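Local coordinates for purine nucleoside phosphorylase (Schistosoma mansoni, PDB 6B7I), which catalyses the reversible phosphorolysis of purine nucleosides such as inosine and guanosine, releasing the free base and ribose 1-phosphate, at residues V112-N117 and E279-L284. Numbering follows the deposited sequence.
With CXJ ((2S)-(3,5-difluorophenyl)(hydroxy)acetic acid), chain I.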
loop_
_atom_site.group_PDB
_atom_site.type_symbol
_atom_site.label_atom_id
_atom_site.label_comp_id
_atom_site.label_asym_id
_atom_site.label_seq_id
_atom_site.Cartn_x
_atom_site.Cartn_y
_atom_site.Cartn_z
ATOM N N VAL A 112 -4.103 -25.277 -16.162
ATOM C CA VAL A 112 -4.191 -24.017 -16.901
ATOM C C VAL A 112 -5.371 -23.214 -16.357
ATOM O O VAL A 112 -6.476 -23.755 -16.206
ATOM C CB VAL A 112 -4.380 -24.271 -18.416
ATOM C CG1 VAL A 112 -4.614 -22.961 -19.164
ATOM C CG2 VAL A 112 -3.209 -25.045 -19.015
ATOM N N LEU A 113 -5.163 -21.916 -16.106
ATOM C CA LEU A 113 -6.210 -21.010 -15.623
ATOM C C LEU A 113 -6.392 -19.886 -16.648
ATOM O O LEU A 113 -5.418 -19.210 -16.996
ATOM C CB LEU A 113 -5.839 -20.448 -14.230
ATOM C CG LEU A 113 -6.736 -19.376 -13.600
ATOM C CD1 LEU A 113 -8.166 -19.882 -13.352
ATOM C CD2 LEU A 113 -6.138 -18.850 -12.282
ATOM N N LEU A 114 -7.628 -19.705 -17.151
ATOM C CA LEU A 114 -7.988 -18.639 -18.094
ATOM C C LEU A 114 -8.812 -17.575 -17.365
ATOM O O LEU A 114 -9.783 -17.905 -16.671
ATOM C CB LEU A 114 -8.780 -19.198 -19.290
ATOM C CG LEU A 114 -8.217 -20.442 -19.994
ATOM C CD1 LEU A 114 -9.175 -20.939 -21.126
ATOM C CD2 LEU A 114 -6.827 -20.187 -20.576
ATOM N N ILE A 115 -8.422 -16.301 -17.503
ATOM C CA ILE A 115 -9.032 -15.192 -16.757
ATOM C C ILE A 115 -9.407 -14.045 -17.699
ATOM O O ILE A 115 -8.603 -13.649 -18.547
ATOM C CB ILE A 115 -8.064 -14.667 -15.672
ATOM C CG1 ILE A 115 -7.587 -15.775 -14.752
ATOM C CG2 ILE A 115 -8.732 -13.606 -14.814
ATOM C CD1 ILE A 115 -6.404 -15.332 -13.820
ATOM N N THR A 116 -10.616 -13.475 -17.523
ATOM C CA THR A 116 -10.969 -12.202 -18.166
ATOM C C THR A 116 -11.360 -11.134 -17.132
ATOM O O THR A 116 -11.820 -11.439 -16.019
ATOM C CB THR A 116 -12.106 -12.381 -19.186
ATOM O OG1 THR A 116 -13.294 -12.830 -18.524
ATOM C CG2 THR A 116 -11.727 -13.387 -20.295
ATOM N N ASN A 117 -11.177 -9.857 -17.507
ATOM C CA ASN A 117 -11.581 -8.735 -16.674
ATOM C C ASN A 117 -11.957 -7.542 -17.553
ATOM O O ASN A 117 -11.700 -7.535 -18.759
ATOM C CB ASN A 117 -10.453 -8.355 -15.676
ATOM C CG ASN A 117 -9.185 -7.876 -16.364
ATOM O OD1 ASN A 117 -9.194 -6.886 -17.064
ATOM N ND2 ASN A 117 -8.060 -8.589 -16.151
ATOM N N GLU A 279 -12.914 -21.661 -28.310
ATOM C CA GLU A 279 -11.916 -22.226 -29.220
ATOM C C GLU A 279 -10.542 -22.342 -28.558
ATOM O O GLU A 279 -9.808 -23.305 -28.821
ATOM C CB GLU A 279 -11.843 -21.368 -30.479
ATOM C CG GLU A 279 -10.896 -21.851 -31.561
ATOM C CD GLU A 279 -11.337 -23.130 -32.258
ATOM O OE1 GLU A 279 -12.420 -23.661 -31.941
ATOM O OE2 GLU A 279 -10.588 -23.605 -33.143
ATOM N N ILE A 280 -10.157 -21.364 -27.731
ATOM C CA ILE A 280 -8.921 -21.472 -26.948
ATOM C C ILE A 280 -8.942 -22.744 -26.100
ATOM O O ILE A 280 -7.971 -23.513 -26.076
ATOM C CB ILE A 280 -8.731 -20.222 -26.064
ATOM C CG1 ILE A 280 -8.466 -18.971 -26.932
ATOM C CG2 ILE A 280 -7.575 -20.437 -25.034
ATOM C CD1 ILE A 280 -8.501 -17.601 -26.166
ATOM N N ILE A 281 -10.050 -22.968 -25.379
ATOM C CA ILE A 281 -10.203 -24.164 -24.545
ATOM C C ILE A 281 -10.049 -25.427 -25.387
ATOM O O ILE A 281 -9.339 -26.370 -25.006
ATOM C CB ILE A 281 -11.566 -24.136 -23.819
ATOM C CG1 ILE A 281 -11.556 -23.062 -22.712
ATOM C CG2 ILE A 281 -11.903 -25.508 -23.222
ATOM C CD1 ILE A 281 -12.937 -22.771 -22.086
ATOM N N THR A 282 -10.739 -25.477 -26.526
ATOM C CA THR A 282 -10.688 -26.661 -27.387
ATOM C C THR A 282 -9.257 -26.987 -27.805
ATOM O O THR A 282 -8.874 -28.164 -27.870
ATOM C CB THR A 282 -11.574 -26.451 -28.618
ATOM O OG1 THR A 282 -12.918 -26.165 -28.218
ATOM C CG2 THR A 282 -11.596 -27.708 -29.476
ATOM N N ARG A 283 -8.442 -25.959 -28.066
ATOM C CA ARG A 283 -7.145 -26.127 -28.705
ATOM C C ARG A 283 -5.924 -26.044 -27.799
ATOM O O ARG A 283 -4.816 -26.320 -28.277
ATOM C CB ARG A 283 -6.988 -25.084 -29.816
ATOM C CG ARG A 283 -7.395 -25.714 -31.153
ATOM C CD ARG A 283 -7.701 -24.738 -32.219
ATOM N NE ARG A 283 -6.510 -24.144 -32.792
ATOM C CZ ARG A 283 -6.557 -23.147 -33.664
ATOM N NH1 ARG A 283 -7.737 -22.685 -34.063
ATOM N NH2 ARG A 283 -5.439 -22.626 -34.154
ATOM N N LEU A 284 -6.051 -25.666 -26.537
ATOM C CA LEU A 284 -4.812 -25.386 -25.828
ATOM C C LEU A 284 -4.130 -26.689 -25.405
ATOM O O LEU A 284 -4.768 -27.743 -25.325
ATOM C CB LEU A 284 -5.067 -24.476 -24.618
ATOM C CG LEU A 284 -6.050 -24.936 -23.543
ATOM C CD1 LEU A 284 -5.434 -25.979 -22.608
ATOM C CD2 LEU A 284 -6.576 -23.761 -22.721
HETATM C C7 CXJ I . -0.310 -22.528 -31.868
HETATM C C4 CXJ I . -0.339 -23.208 -29.138
HETATM C C5 CXJ I . 0.075 -22.008 -29.480
HETATM C C6 CXJ I . 0.071 -21.672 -30.957
HETATM C C3 CXJ I . -0.794 -24.250 -30.155
HETATM C C2 CXJ I . -0.775 -23.923 -31.444
HETATM C C1 CXJ I . -2.679 -24.582 -32.830
HETATM F F1 CXJ I . 0.477 -20.439 -31.374
HETATM F F CXJ I . -0.365 -23.564 -27.822
HETATM C C CXJ I . -1.227 -24.905 -32.514
HETATM O O CXJ I . -0.457 -24.737 -33.669
HETATM O O1 CXJ I . -3.590 -25.138 -32.160
HETATM O O2 CXJ I . -2.940 -23.763 -33.752
#
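L114 turns its CG anti to its own carbonyl carbon (chi1 -48°) and runs on extended, which carries CD1 from strand 112-121 to the last turn of helix 259-283. L284, the first residue past that helix, holds CG between its backbone N and carbonyl carbon (chi1 58°), and its CD2 comes back to meet L114 tip to tip. CD1 of L114 lies 3.6 Å from CG1 of I281, the closest approach between the two segments, with the two side chains slanting across one another. The same methyl stands 4.2 Å from CD2 of L284 and 4.3 Å from CG2 of I280, touching two residues of the last helical turn and the first one beyond it. At the strand's start, CG1 of V112 reaches CD2 of L284 at 4.1 Å, the two side chains passing in opposite directions. F277, one turn back, and L238 of the neighbouring strand 236-246 also pack on L114.

R283 is occupied differently. Its NH1 gives E279 OE2 a 3.1 Å salt bridge in the guanidinium plane, on the carboxylate's anti lone pair, and also pairs with E182. NE and NH2 grip the carboxylate of the bound difluoromandelic acid, NH2 to O2 at 2.8 Å and NE to O1 at 3.1 Å; K178 NZ also hydrogen-bonds the ligand.

Between 112-117 and 279-284 the contact is purely aliphatic, held by shape and burial without a directional bond, though R78 NH1 hydrogen-bonds O of L284. R283, facing two protein acids and the ligand's carboxylate, probably stays charged.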